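Local coordinates for Rbsd/fucu transport protein family protein (Streptococcus pneumoniae, PDB 4A34), which binds L-fucose and, as a fucose mutarotase of the RbsD/FucU family, probably speeds the interconversion of its alpha and beta anomers, at residues H4-I9 with L58-L63; G23-L28 with Y112-K117; E52-I57 with G87-M92. All coordinates share one frame; numbering follows the deposited sequence.

Interaction 1 (H4-I9 with L58-L63)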
ATOM      1  N   HIS I   4     -24.267  16.013  20.501  1.00 40.23           N
ATOM      2  CA  HIS I   4     -23.505  16.000  21.766  1.00 41.23           C
ATOM      3  C   HIS I   4     -21.981  16.051  21.610  1.00 41.45           C
ATOM      4  O   HIS I   4     -21.236  15.925  22.589  1.00 41.85           O
ATOM      5  CB  HIS I   4     -23.918  14.811  22.646  1.00 41.71           C
ATOM      6  CG  HIS I   4     -25.387  14.753  22.925  1.00 43.41           C
ATOM      7  ND1 HIS I   4     -26.166  13.671  22.577  1.00 44.96           N
ATOM      8  CD2 HIS I   4     -26.222  15.650  23.502  1.00 44.87           C
ATOM      9  CE1 HIS I   4     -27.417  13.897  22.942  1.00 46.32           C
ATOM     10  NE2 HIS I   4     -27.478  15.092  23.504  1.00 46.05           N
ATOM     11  N   ILE I   5     -21.530  16.257  20.379  1.00 41.37           N
ATOM     12  CA  ILE I   5     -20.120  16.322  20.072  1.00 41.11           C
ATOM     13  C   ILE I   5     -19.839  17.702  19.503  1.00 40.97           C
ATOM     14  O   ILE I   5     -20.557  18.148  18.617  1.00 41.00           O
ATOM     15  CB  ILE I   5     -19.738  15.189  19.083  1.00 41.22           C
ATOM     16  CG1 ILE I   5     -19.621  13.867  19.848  1.00 41.48           C
ATOM     17  CG2 ILE I   5     -18.445  15.501  18.341  1.00 41.22           C
ATOM     18  CD1 ILE I   5     -19.825  12.645  19.011  1.00 41.09           C
ATOM     19  N   PRO I   6     -18.800  18.388  20.018  1.00 40.92           N
ATOM     20  CA  PRO I   6     -18.403  19.689  19.480  1.00 40.86           C
ATOM     21  C   PRO I   6     -18.285  19.633  17.961  1.00 40.75           C
ATOM     22  O   PRO I   6     -17.661  18.712  17.420  1.00 40.74           O
ATOM     23  CB  PRO I   6     -17.029  19.921  20.107  1.00 41.19           C
ATOM     24  CG  PRO I   6     -17.041  19.124  21.356  1.00 41.08           C
ATOM     25  CD  PRO I   6     -17.878  17.921  21.070  1.00 40.99           C
ATOM     26  N   LYS I   7     -18.900  20.600  17.287  1.00 40.60           N
ATOM     27  CA  LYS I   7     -19.024  20.567  15.827  1.00 40.77           C
ATOM     28  C   LYS I   7     -17.773  20.999  15.048  1.00 40.15           C
ATOM     29  O   LYS I   7     -17.771  20.969  13.811  1.00 40.17           O
ATOM     30  CB  LYS I   7     -20.265  21.346  15.368  1.00 40.98           C
ATOM     31  CG  LYS I   7     -21.482  20.439  15.152  1.00 42.51           C
ATOM     32  CD  LYS I   7     -22.717  21.212  14.681  1.00 44.23           C
ATOM     33  CE  LYS I   7     -23.597  20.345  13.774  1.00 44.79           C
ATOM     34  NZ  LYS I   7     -22.939  20.051  12.449  1.00 44.32           N
ATOM     35  N   ASN I   8     -16.724  21.393  15.772  1.00 39.26           N
ATOM     36  CA  ASN I   8     -15.446  21.778  15.164  1.00 38.22           C
ATOM     37  C   ASN I   8     -14.351  20.713  15.364  1.00 37.40           C
ATOM     38  O   ASN I   8     -13.168  20.945  15.096  1.00 37.41           O
ATOM     39  CB  ASN I   8     -14.993  23.149  15.677  1.00 38.15           C
ATOM     40  CG  ASN I   8     -14.900  23.204  17.185  1.00 38.77           C
ATOM     41  OD1 ASN I   8     -15.307  22.267  17.879  1.00 38.73           O
ATOM     42  ND2 ASN I   8     -14.366  24.310  17.708  1.00 39.28           N
ATOM     43  N   ILE I   9     -14.762  19.541  15.834  1.00 36.23           N
ATOM     44  CA  ILE I   9     -13.874  18.396  15.911  1.00 34.93           C
ATOM     45  C   ILE I   9     -14.166  17.484  14.730  1.00 33.86           C
ATOM     46  O   ILE I   9     -15.211  16.837  14.680  1.00 34.36           O
ATOM     47  CB  ILE I   9     -13.998  17.656  17.260  1.00 34.88           C
ATOM     48  CG1 ILE I   9     -13.542  18.585  18.385  1.00 34.75           C
ATOM     49  CG2 ILE I   9     -13.172  16.362  17.247  1.00 35.16           C
ATOM     50  CD1 ILE I   9     -13.307  17.915  19.720  1.00 36.12           C
ATOM     51  N   LEU I  58     -10.408  20.516  25.292  1.00 36.32           N
ATOM     52  CA  LEU I  58     -10.395  20.537  26.768  1.00 36.59           C
ATOM     53  C   LEU I  58     -11.685  19.961  27.367  1.00 36.91           C
ATOM     54  O   LEU I  58     -11.665  19.317  28.428  1.00 37.04           O
ATOM     55  CB  LEU I  58     -10.122  21.947  27.307  1.00 36.15           C
ATOM     56  CG  LEU I  58      -8.718  22.518  27.095  1.00 35.55           C
ATOM     57  CD1 LEU I  58      -8.661  23.942  27.580  1.00 35.72           C
ATOM     58  CD2 LEU I  58      -7.641  21.687  27.778  1.00 35.69           C
ATOM     59  N   TYR I  59     -12.795  20.177  26.663  1.00 37.02           N
ATOM     60  CA  TYR I  59     -14.094  19.603  27.023  1.00 37.29           C
ATOM     61  C   TYR I  59     -14.083  18.071  27.059  1.00 37.19           C
ATOM     62  O   TYR I  59     -14.685  17.463  27.949  1.00 37.38           O
ATOM     63  CB  TYR I  59     -15.159  20.096  26.036  1.00 37.61           C
ATOM     64  CG  TYR I  59     -16.566  19.640  26.333  1.00 38.60           C
ATOM     65  CD1 TYR I  59     -17.212  20.029  27.512  1.00 39.41           C
ATOM     66  CD2 TYR I  59     -17.267  18.835  25.427  1.00 39.20           C
ATOM     67  CE1 TYR I  59     -18.517  19.624  27.785  1.00 40.17           C
ATOM     68  CE2 TYR I  59     -18.578  18.418  25.692  1.00 39.69           C
ATOM     69  CZ  TYR I  59     -19.193  18.820  26.873  1.00 40.68           C
ATOM     70  OH  TYR I  59     -20.476  18.419  27.158  1.00 41.44           O
ATOM     71  N   LEU I  60     -13.393  17.454  26.099  1.00 36.94           N
ATOM     72  CA  LEU I  60     -13.416  15.999  25.943  1.00 36.31           C
ATOM     73  C   LEU I  60     -12.214  15.285  26.549  1.00 36.19           C
ATOM     74  O   LEU I  60     -12.330  14.138  26.987  1.00 36.15           O
ATOM     75  CB  LEU I  60     -13.539  15.620  24.470  1.00 36.15           C
ATOM     76  CG  LEU I  60     -14.745  16.071  23.636  1.00 36.22           C
ATOM     77  CD1 LEU I  60     -14.624  15.526  22.224  1.00 35.75           C
ATOM     78  CD2 LEU I  60     -16.070  15.656  24.242  1.00 35.33           C
ATOM     79  N   MET I  61     -11.068  15.961  26.579  1.00 35.91           N
ATOM     80  CA  MET I  61      -9.807  15.327  26.952  1.00 35.89           C
ATOM     81  C   MET I  61      -9.153  15.941  28.200  1.00 35.67           C
ATOM     82  O   MET I  61      -8.737  17.094  28.176  1.00 35.64           O
ATOM     83  CB  MET I  61      -8.844  15.374  25.762  1.00 35.94           C
ATOM     84  CG  MET I  61      -7.544  14.608  25.956  1.00 36.79           C
ATOM     85  SD  MET I  61      -6.323  15.024  24.690  1.00 39.92           S
ATOM     86  CE  MET I  61      -5.681  16.583  25.313  1.00 39.60           C
ATOM     87  N   PRO I  62      -9.044  15.160  29.289  1.00 35.55           N
ATOM     88  CA  PRO I  62      -8.409  15.625  30.515  1.00 35.63           C
ATOM     89  C   PRO I  62      -6.915  15.792  30.335  1.00 35.78           C
ATOM     90  O   PRO I  62      -6.308  15.100  29.511  1.00 35.84           O
ATOM     91  CB  PRO I  62      -8.668  14.484  31.500  1.00 35.75           C
ATOM     92  CG  PRO I  62      -9.782  13.708  30.912  1.00 35.76           C
ATOM     93  CD  PRO I  62      -9.567  13.797  29.444  1.00 35.43           C
ATOM     94  N   LEU I  63      -6.321  16.698  31.099  1.00 35.76           N
ATOM     95  CA  LEU I  63      -4.893  16.925  30.991  1.00 35.77           C
ATOM     96  C   LEU I  63      -4.147  16.098  32.022  1.00 35.89           C
ATOM     97  O   LEU I  63      -4.671  15.791  33.094  1.00 36.01           O
ATOM     98  CB  LEU I  63      -4.559  18.413  31.109  1.00 35.80           C
ATOM     99  CG  LEU I  63      -4.979  19.292  29.918  1.00 36.19           C
ATOM    100  CD1 LEU I  63      -4.854  20.751  30.260  1.00 34.97           C
ATOM    101  CD2 LEU I  63      -4.188  18.979  28.633  1.00 36.30           C
TER
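Leu-60 meets the N-terminal loop with one methyl, CD1, which touches both Ile-9 and Pro-6. The contact lies where the C-terminal end of helix 50-60, in the alpha/beta fold of the RbsD/FucU family, runs against a type I beta turn spanning Pro-6 to Ile-9. The first of the two touches is tip to tip: CD1 of Ile-9 stands 3.7 Å from CD1 of Leu-60. Both chains are nearly straight beyond the first torsion, with CG1 of Ile-9 (chi1 -64°) and CG of Leu-60 (chi1 -60°) each opposite its own carbonyl carbon, an extended course that carries each terminal CD1 away from its backbone toward the other. The second touch is looser, CD of Pro-6 lying 4.2 Å from Leu-60 CD1. One ring atom further on, CG of Pro-6 approaches CD2 of Tyr-59 at 4.1 Å; the proline comes to the aromatic ring obliquely. All three touches are apolar, and the two segments bury 164 Å² in all.

Further out, Leu-14 of helix 11-19 packs on both Ile-9 and Leu-60 and closes this cluster from the same chain. Tyr-59 and Leu-60 also face a second subunit: its His-4 meets the ring of Tyr-59, its Tyr-59 stacks with His-4 of this chain, Ile-5 packs on Leu-60 of the second subunit, and Leu-60 on its Ile-5. The intrachain contact is therefore also part of a subunit interface, and the exchanged pairs are consistent with a local twofold relation. A polar tie adds to this packing: Asn-8 OD1 is hydrogen-bonded to Ser-56 OG one helical turn before Leu-60, while the turn itself is closed by a long, weak bond from Ile-9 N to Pro-6 O at 3.4 Å.

Interaction 2 (G23-L28 with Y112-K117). With FUL (beta-L-fucopyranose), chain B.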
ATOM      1  N   GLY I  23      -0.630  10.134  28.842  1.00 32.40           N
ATOM      2  CA  GLY I  23       0.753  10.492  28.530  1.00 31.91           C
ATOM      3  C   GLY I  23       0.953  10.969  27.099  1.00 31.71           C
ATOM      4  O   GLY I  23       1.933  11.668  26.803  1.00 31.56           O
ATOM      5  N   ASP I  24       0.035  10.587  26.208  1.00 31.07           N
ATOM      6  CA  ASP I  24       0.119  10.997  24.809  1.00 30.70           C
ATOM      7  C   ASP I  24      -0.031  12.501  24.700  1.00 30.47           C
ATOM      8  O   ASP I  24      -0.758  13.116  25.482  1.00 30.60           O
ATOM      9  CB  ASP I  24      -0.958  10.315  23.965  1.00 30.55           C
ATOM     10  CG  ASP I  24      -0.612   8.888  23.611  1.00 29.48           C
ATOM     11  OD1 ASP I  24       0.589   8.558  23.495  1.00 28.15           O
ATOM     12  OD2 ASP I  24      -1.560   8.098  23.434  1.00 28.92           O
ATOM     13  N   GLU I  25       0.665  13.086  23.732  1.00 30.11           N
ATOM     14  CA  GLU I  25       0.590  14.524  23.484  1.00 29.53           C
ATOM     15  C   GLU I  25       0.042  14.819  22.089  1.00 29.37           C
ATOM     16  O   GLU I  25       0.148  13.995  21.181  1.00 28.87           O
ATOM     17  CB  GLU I  25       1.958  15.176  23.678  1.00 29.37           C
ATOM     18  CG  GLU I  25       2.463  15.111  25.113  1.00 29.16           C
ATOM     19  CD  GLU I  25       3.915  15.523  25.265  1.00 29.80           C
ATOM     20  OE1 GLU I  25       4.432  16.276  24.414  1.00 30.37           O
ATOM     21  OE2 GLU I  25       4.548  15.094  26.245  1.00 29.93           O
ATOM     22  N   ILE I  26      -0.568  15.994  21.944  1.00 29.35           N
ATOM     23  CA  ILE I  26      -1.088  16.451  20.659  1.00 29.25           C
ATOM     24  C   ILE I  26      -0.821  17.936  20.491  1.00 29.32           C
ATOM     25  O   ILE I  26      -1.029  18.713  21.419  1.00 29.43           O
ATOM     26  CB  ILE I  26      -2.609  16.146  20.473  1.00 29.15           C
ATOM     27  CG1 ILE I  26      -3.092  16.678  19.111  1.00 28.82           C
ATOM     28  CG2 ILE I  26      -3.424  16.689  21.647  1.00 28.65           C
ATOM     29  CD1 ILE I  26      -4.498  16.364  18.766  1.00 27.77           C
ATOM     30  N   VAL I  27      -0.371  18.312  19.298  1.00 29.34           N
ATOM     31  CA  VAL I  27       0.020  19.683  19.010  1.00 29.32           C
ATOM     32  C   VAL I  27      -1.050  20.388  18.204  1.00 29.53           C
ATOM     33  O   VAL I  27      -1.480  19.903  17.156  1.00 29.45           O
ATOM     34  CB  VAL I  27       1.361  19.748  18.244  1.00 29.23           C
ATOM     35  CG1 VAL I  27       1.780  21.185  18.025  1.00 29.56           C
ATOM     36  CG2 VAL I  27       2.455  19.003  18.999  1.00 29.49           C
ATOM     37  N   LEU I  28      -1.483  21.540  18.703  1.00 29.79           N
ATOM     38  CA  LEU I  28      -2.388  22.383  17.953  1.00 30.23           C
ATOM     39  C   LEU I  28      -1.503  23.406  17.266  1.00 30.41           C
ATOM     40  O   LEU I  28      -1.038  24.365  17.885  1.00 30.61           O
ATOM     41  CB  LEU I  28      -3.433  23.028  18.877  1.00 30.36           C
ATOM     42  CG  LEU I  28      -4.181  22.087  19.846  1.00 31.48           C
ATOM     43  CD1 LEU I  28      -5.150  22.834  20.768  1.00 32.04           C
ATOM     44  CD2 LEU I  28      -4.929  20.980  19.111  1.00 30.88           C
ATOM     45  N   TYR I 112       9.851  22.246  18.403  1.00 37.14           N
ATOM     46  CA  TYR I 112       9.857  21.440  17.180  1.00 36.81           C
ATOM     47  C   TYR I 112      10.099  19.974  17.509  1.00 36.43           C
ATOM     48  O   TYR I 112       9.322  19.101  17.113  1.00 36.38           O
ATOM     49  CB  TYR I 112      10.923  21.933  16.192  1.00 36.95           C
ATOM     50  CG  TYR I 112      10.631  23.264  15.501  1.00 38.07           C
ATOM     51  CD1 TYR I 112       9.345  23.829  15.501  1.00 38.47           C
ATOM     52  CD2 TYR I 112      11.639  23.937  14.806  1.00 38.66           C
ATOM     53  CE1 TYR I 112       9.085  25.046  14.846  1.00 38.59           C
ATOM     54  CE2 TYR I 112      11.385  25.158  14.147  1.00 39.02           C
ATOM     55  CZ  TYR I 112      10.109  25.705  14.174  1.00 38.77           C
ATOM     56  OH  TYR I 112       9.865  26.903  13.526  1.00 38.37           O
ATOM     57  N   GLU I 113      11.166  19.715  18.260  1.00 35.95           N
ATOM     58  CA  GLU I 113      11.539  18.356  18.635  1.00 35.61           C
ATOM     59  C   GLU I 113      10.469  17.617  19.459  1.00 35.15           C
ATOM     60  O   GLU I 113      10.183  16.448  19.197  1.00 35.05           O
ATOM     61  CB  GLU I 113      12.913  18.334  19.327  1.00 35.95           C
ATOM     62  CG  GLU I 113      14.092  18.833  18.457  1.00 36.25           C
ATOM     63  CD  GLU I 113      14.302  18.014  17.182  1.00 37.53           C
ATOM     64  OE1 GLU I 113      14.140  16.775  17.223  1.00 38.45           O
ATOM     65  OE2 GLU I 113      14.626  18.620  16.131  1.00 37.38           O
ATOM     66  N   ARG I 114       9.860  18.287  20.432  1.00 34.73           N
ATOM     67  CA  ARG I 114       8.771  17.643  21.176  1.00 34.41           C
ATOM     68  C   ARG I 114       7.555  17.353  20.275  1.00 34.13           C
ATOM     69  O   ARG I 114       6.896  16.319  20.426  1.00 34.26           O
ATOM     70  CB  ARG I 114       8.363  18.429  22.427  1.00 34.37           C
ATOM     71  CG  ARG I 114       7.883  17.499  23.546  1.00 34.34           C
ATOM     72  CD  ARG I 114       6.820  18.136  24.407  1.00 34.41           C
ATOM     73  NE  ARG I 114       7.333  18.665  25.664  1.00 34.94           N
ATOM     74  CZ  ARG I 114       6.868  18.338  26.867  1.00 34.57           C
ATOM     75  NH1 ARG I 114       5.872  17.480  26.990  1.00 33.85           N
ATOM     76  NH2 ARG I 114       7.400  18.874  27.955  1.00 35.48           N
ATOM     77  N   SER I 115       7.285  18.245  19.323  1.00 33.39           N
ATOM     78  CA  SER I 115       6.203  18.036  18.360  1.00 32.95           C
ATOM     79  C   SER I 115       6.412  16.810  17.450  1.00 32.64           C
ATOM     80  O   SER I 115       5.447  16.230  16.966  1.00 32.33           O
ATOM     81  CB  SER I 115       5.956  19.293  17.525  1.00 32.64           C
ATOM     82  OG  SER I 115       6.805  19.335  16.397  1.00 32.46           O
ATOM     83  N   LYS I 116       7.667  16.421  17.229  1.00 32.62           N
ATOM     84  CA  LYS I 116       7.981  15.235  16.425  1.00 32.33           C
ATOM     85  C   LYS I 116       7.678  13.954  17.197  1.00 32.32           C
ATOM     86  O   LYS I 116       7.416  12.909  16.601  1.00 32.09           O
ATOM     87  CB  LYS I 116       9.439  15.242  15.971  1.00 32.10           C
ATOM     88  CG  LYS I 116       9.823  16.407  15.087  1.00 32.04           C
ATOM     89  CD  LYS I 116      11.262  16.284  14.584  1.00 32.28           C
ATOM     90  CE  LYS I 116      11.602  17.436  13.658  1.00 32.79           C
ATOM     91  NZ  LYS I 116      13.059  17.637  13.524  1.00 33.74           N
ATOM     92  N   LYS I 117       7.708  14.057  18.525  1.00 32.53           N
ATOM     93  CA  LYS I 117       7.435  12.928  19.415  1.00 32.44           C
ATOM     94  C   LYS I 117       5.979  12.888  19.859  1.00 32.09           C
ATOM     95  O   LYS I 117       5.572  11.974  20.573  1.00 32.24           O
ATOM     96  CB  LYS I 117       8.349  12.976  20.647  1.00 32.60           C
ATOM     97  CG  LYS I 117       9.604  12.099  20.541  1.00 34.08           C
ATOM     98  CD  LYS I 117      10.897  12.902  20.436  1.00 35.70           C
ATOM     99  CE  LYS I 117      11.481  13.227  21.811  1.00 36.19           C
ATOM    100  NZ  LYS I 117      12.693  14.107  21.704  1.00 36.35           N
TER
HETATM  101  C1  FUL B1144       6.968  29.338  13.787  1.00 44.27           C
HETATM  102  C2  FUL B1144       5.447  29.537  13.805  1.00 43.71           C
HETATM  103  O2  FUL B1144       4.764  28.392  14.262  1.00 43.62           O
HETATM  104  C3  FUL B1144       5.148  30.697  14.751  1.00 43.39           C
HETATM  105  O3  FUL B1144       3.778  30.993  14.772  1.00 44.43           O
HETATM  106  C4  FUL B1144       5.922  31.931  14.326  1.00 43.43           C
HETATM  107  O4  FUL B1144       5.501  32.288  13.037  1.00 43.17           O
HETATM  108  C5  FUL B1144       7.407  31.590  14.288  1.00 43.95           C
HETATM  109  C6  FUL B1144       8.249  32.817  13.963  1.00 43.18           C
HETATM  110  O5  FUL B1144       7.590  30.537  13.348  1.00 44.32           O
HETATM  111  O1  FUL B1144       7.354  28.275  12.953  1.00 45.68           O
HETATM  112  O   HOH W   1       5.643  15.154  22.149  1.00 27.87           O
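Glu-25 and Arg-114 form the charged part of the contact, their side chains approaching each other nearly perpendicularly. A single nitrogen serves both carboxylate oxygens. Arg-114 NH1 gives Glu-25 OE1 an almost straight bond (3.2 Å, 176°), reaching it from above the carboxylate plane, whereas the 2.8 Å approach of NH1 to OE2 is bent and weak. The two flat groups, 41° apart, thus miss the coplanar two-nitrogen pairing. Lys-136 makes a second salt bridge to OE2, and a water donates to OE1.

Apolar packing comes from Val-27, two residues further along the strand, whose CG2 rests 3.8 Å from CB of Ser-115. The serine hydroxyl is turned back along its helix (chi1 86°): OG donates to Tyr-112 O at 2.6 Å and is also bonded to Tyr-33 OH.

The ligand bond lies at the far end of the segment. Tyr-112 OH and fucose O1, the anomeric hydroxyl, are 2.9 Å apart, with O1 at the tyrosine ring's edge, near its plane. Asp-30, Tyr-130 and Asn-132 of this chain also hydrogen-bond the sugar; His-22 of the fourth subunit completes this RbsD/FucU-family fucose pocket, built at a subunit interface.

Interaction 3 (E52-I57 with G87-M92)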
ATOM      1  N   GLU I  52     -11.055  28.220  19.554  1.00 35.70           N
ATOM      2  CA  GLU I  52     -12.249  27.401  19.308  1.00 36.28           C
ATOM      3  C   GLU I  52     -11.932  25.917  19.496  1.00 35.98           C
ATOM      4  O   GLU I  52     -12.627  25.212  20.231  1.00 36.33           O
ATOM      5  CB  GLU I  52     -12.809  27.636  17.897  1.00 36.79           C
ATOM      6  CG  GLU I  52     -13.461  28.997  17.666  1.00 38.71           C
ATOM      7  CD  GLU I  52     -12.524  29.995  17.000  1.00 41.89           C
ATOM      8  OE1 GLU I  52     -11.542  30.434  17.648  1.00 42.73           O
ATOM      9  OE2 GLU I  52     -12.785  30.351  15.828  1.00 42.90           O
ATOM     10  N   LEU I  53     -10.869  25.455  18.846  1.00 35.51           N
ATOM     11  CA  LEU I  53     -10.462  24.057  18.930  1.00 35.17           C
ATOM     12  C   LEU I  53     -10.001  23.645  20.337  1.00 34.88           C
ATOM     13  O   LEU I  53     -10.236  22.506  20.760  1.00 34.38           O
ATOM     14  CB  LEU I  53      -9.365  23.762  17.895  1.00 35.20           C
ATOM     15  CG  LEU I  53      -9.083  22.296  17.567  1.00 34.89           C
ATOM     16  CD1 LEU I  53     -10.347  21.617  17.105  1.00 35.03           C
ATOM     17  CD2 LEU I  53      -8.012  22.191  16.497  1.00 35.54           C
ATOM     18  N   LEU I  54      -9.357  24.574  21.049  1.00 34.61           N
ATOM     19  CA  LEU I  54      -8.828  24.318  22.395  1.00 34.74           C
ATOM     20  C   LEU I  54      -9.948  24.061  23.412  1.00 35.13           C
ATOM     21  O   LEU I  54      -9.833  23.194  24.281  1.00 34.87           O
ATOM     22  CB  LEU I  54      -7.939  25.484  22.854  1.00 34.69           C
ATOM     23  CG  LEU I  54      -7.360  25.465  24.277  1.00 34.67           C
ATOM     24  CD1 LEU I  54      -6.454  24.245  24.508  1.00 34.63           C
ATOM     25  CD2 LEU I  54      -6.614  26.752  24.559  1.00 33.87           C
ATOM     26  N   ASP I  55     -11.030  24.826  23.283  1.00 35.61           N
ATOM     27  CA  ASP I  55     -12.199  24.681  24.127  1.00 36.00           C
ATOM     28  C   ASP I  55     -12.839  23.292  23.956  1.00 36.08           C
ATOM     29  O   ASP I  55     -13.185  22.623  24.942  1.00 36.12           O
ATOM     30  CB  ASP I  55     -13.198  25.787  23.779  1.00 36.35           C
ATOM     31  CG  ASP I  55     -14.284  25.950  24.827  1.00 37.71           C
ATOM     32  OD1 ASP I  55     -13.956  26.023  26.038  1.00 38.94           O
ATOM     33  OD2 ASP I  55     -15.471  26.013  24.432  1.00 39.10           O
ATOM     34  N   SER I  56     -12.975  22.862  22.701  1.00 35.93           N
ATOM     35  CA  SER I  56     -13.606  21.585  22.374  1.00 35.76           C
ATOM     36  C   SER I  56     -12.771  20.408  22.854  1.00 35.69           C
ATOM     37  O   SER I  56     -13.302  19.428  23.370  1.00 35.70           O
ATOM     38  CB  SER I  56     -13.842  21.473  20.866  1.00 35.78           C
ATOM     39  OG  SER I  56     -14.687  22.507  20.397  1.00 35.51           O
ATOM     40  N   ILE I  57     -11.459  20.519  22.678  1.00 35.79           N
ATOM     41  CA  ILE I  57     -10.530  19.472  23.087  1.00 35.56           C
ATOM     42  C   ILE I  57     -10.472  19.372  24.610  1.00 35.94           C
ATOM     43  O   ILE I  57     -10.512  18.267  25.154  1.00 36.20           O
ATOM     44  CB  ILE I  57      -9.122  19.667  22.438  1.00 35.14           C
ATOM     45  CG1 ILE I  57      -9.223  19.455  20.923  1.00 34.39           C
ATOM     46  CG2 ILE I  57      -8.103  18.719  23.044  1.00 34.51           C
ATOM     47  CD1 ILE I  57      -7.933  19.593  20.162  1.00 32.48           C
ATOM     48  N   GLY I  87      -3.286  35.205  26.415  1.00 44.26           N
ATOM     49  CA  GLY I  87      -4.337  35.555  27.375  1.00 44.00           C
ATOM     50  C   GLY I  87      -5.600  34.753  27.113  1.00 43.80           C
ATOM     51  O   GLY I  87      -6.152  34.115  28.019  1.00 43.81           O
ATOM     52  N   THR I  88      -6.038  34.781  25.856  1.00 43.58           N
ATOM     53  CA  THR I  88      -7.174  33.995  25.376  1.00 43.28           C
ATOM     54  C   THR I  88      -7.046  32.518  25.766  1.00 43.58           C
ATOM     55  O   THR I  88      -8.010  31.914  26.259  1.00 43.34           O
ATOM     56  CB  THR I  88      -7.306  34.108  23.845  1.00 43.07           C
ATOM     57  OG1 THR I  88      -6.956  35.435  23.426  1.00 42.49           O
ATOM     58  CG2 THR I  88      -8.718  33.790  23.407  1.00 42.86           C
ATOM     59  N   TYR I  89      -5.853  31.952  25.550  1.00 43.63           N
ATOM     60  CA  TYR I  89      -5.559  30.572  25.940  1.00 43.92           C
ATOM     61  C   TYR I  89      -5.637  30.387  27.445  1.00 44.39           C
ATOM     62  O   TYR I  89      -6.209  29.406  27.925  1.00 44.13           O
ATOM     63  CB  TYR I  89      -4.165  30.130  25.472  1.00 43.56           C
ATOM     64  CG  TYR I  89      -3.979  29.982  23.982  1.00 42.55           C
ATOM     65  CD1 TYR I  89      -5.061  29.784  23.128  1.00 42.19           C
ATOM     66  CD2 TYR I  89      -2.710  30.041  23.425  1.00 41.48           C
ATOM     67  CE1 TYR I  89      -4.877  29.650  21.755  1.00 41.28           C
ATOM     68  CE2 TYR I  89      -2.520  29.907  22.064  1.00 41.01           C
ATOM     69  CZ  TYR I  89      -3.604  29.716  21.238  1.00 40.14           C
ATOM     70  OH  TYR I  89      -3.401  29.589  19.895  1.00 39.30           O
ATOM     71  N   ARG I  90      -5.035  31.326  28.177  1.00 45.28           N
ATOM     72  CA  ARG I  90      -4.991  31.262  29.639  1.00 46.28           C
ATOM     73  C   ARG I  90      -6.394  31.331  30.244  1.00 46.82           C
ATOM     74  O   ARG I  90      -6.726  30.531  31.122  1.00 46.58           O
ATOM     75  CB  ARG I  90      -4.042  32.323  30.226  1.00 46.24           C
ATOM     76  CG  ARG I  90      -2.580  31.883  30.219  1.00 46.12           C
ATOM     77  CD  ARG I  90      -1.685  32.814  31.010  1.00 46.85           C
ATOM     78  NE  ARG I  90      -1.438  34.057  30.289  1.00 47.14           N
ATOM     79  CZ  ARG I  90      -0.319  34.336  29.630  1.00 47.91           C
ATOM     80  NH1 ARG I  90       0.687  33.459  29.609  1.00 47.57           N
ATOM     81  NH2 ARG I  90      -0.205  35.501  28.993  1.00 47.29           N
ATOM     82  N   GLN I  91      -7.208  32.260  29.734  1.00 47.85           N
ATOM     83  CA  GLN I  91      -8.644  32.350  30.055  1.00 49.07           C
ATOM     84  C   GLN I  91      -9.375  31.019  29.854  1.00 49.78           C
ATOM     85  O   GLN I  91     -10.182  30.601  30.689  1.00 49.96           O
ATOM     86  CB  GLN I  91      -9.323  33.379  29.152  1.00 49.02           C
ATOM     87  CG  GLN I  91      -8.955  34.823  29.388  1.00 49.69           C
ATOM     88  CD  GLN I  91      -9.677  35.754  28.425  1.00 50.88           C
ATOM     89  OE1 GLN I  91     -10.047  35.364  27.309  1.00 50.96           O
ATOM     90  NE2 GLN I  91      -9.885  36.994  28.854  1.00 51.43           N
ATOM     91  N   MET I  92      -9.098  30.384  28.715  1.00 50.44           N
ATOM     92  CA  MET I  92      -9.724  29.144  28.301  1.00 50.90           C
ATOM     93  C   MET I  92      -9.320  28.014  29.247  1.00 51.25           C
ATOM     94  O   MET I  92     -10.175  27.319  29.787  1.00 51.27           O
ATOM     95  CB  MET I  92      -9.278  28.827  26.868  1.00 50.97           C
ATOM     96  CG  MET I  92     -10.217  27.968  26.042  1.00 51.63           C
ATOM     97  SD  MET I  92     -11.093  28.909  24.780  1.00 53.30           S
ATOM     98  CE  MET I  92     -12.589  29.372  25.663  1.00 53.45           C
TER
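Asp-55 OD1 has two neighbours of different kinds: it is hydrogen-bonded to His-96 NE2, and CE of Met-92 lies 3.6 Å from it. The methionine supplies no polar bond; its chain, bent at chi2 and chi3, lies roughly perpendicular to the aspartate and also sets SD 3.9 Å from Asp-55 CB. The remainder of the contact is hydrocarbon. Leu-54, with CG opposite its backbone N (chi1 176°), extends CD2 toward the other helix, where it comes within 3.7 Å of Tyr-89 CD1 in an oblique approach to the ring. The same methyl is 4.1 Å from CG of Met-92, as the leucine and methionine chains lie alongside each other, pointing opposite ways.

Helices 50-60 and 85-93 run nearly parallel here: the short segments are inclined by 17°, and their axes come no closer than 10.3 Å, a gap bridged by these side chains. Helix 85-93 belongs to the beta-alpha-beta crossover between the adjacent parallel strands 71-74 and 103-106. Beneath the pair, Ile-133 of the sheet touches both Leu-54 and Tyr-89.

The polar atoms Asp-55 OD1 and Tyr-89 OH find their partners outside the helix pair, in His-96 and Ala-131 O. Attraction between the two segments therefore rests on dispersion and burial of apolar surface, while hydrogen bonding ties each helix to neighbouring loops.

In the fold
Interactions 1 and 3 share helix 50-60, where Asn-8 ND2 probably hydrogen-bonds Glu-52 O; their centres are 11 Å apart. Both are mainly apolar across their segments, but interaction 1 faces a second subunit, whereas no other chain touches interaction 3. Interactions 2 and 3 lie on opposite sides of the chain's centre, with the sheet between them: Leu-54 of interaction 3 packs on Ile-133 and Leu-135, while Val-27 of interaction 2 packs on Ile-134. Leu-28 of strand 25-29 reaches across to Leu-53, Leu-54 and Ile-57. All three contacts are partly buried, yet only interaction 2 has a salt bridge between its segments and a direct bond to fucose.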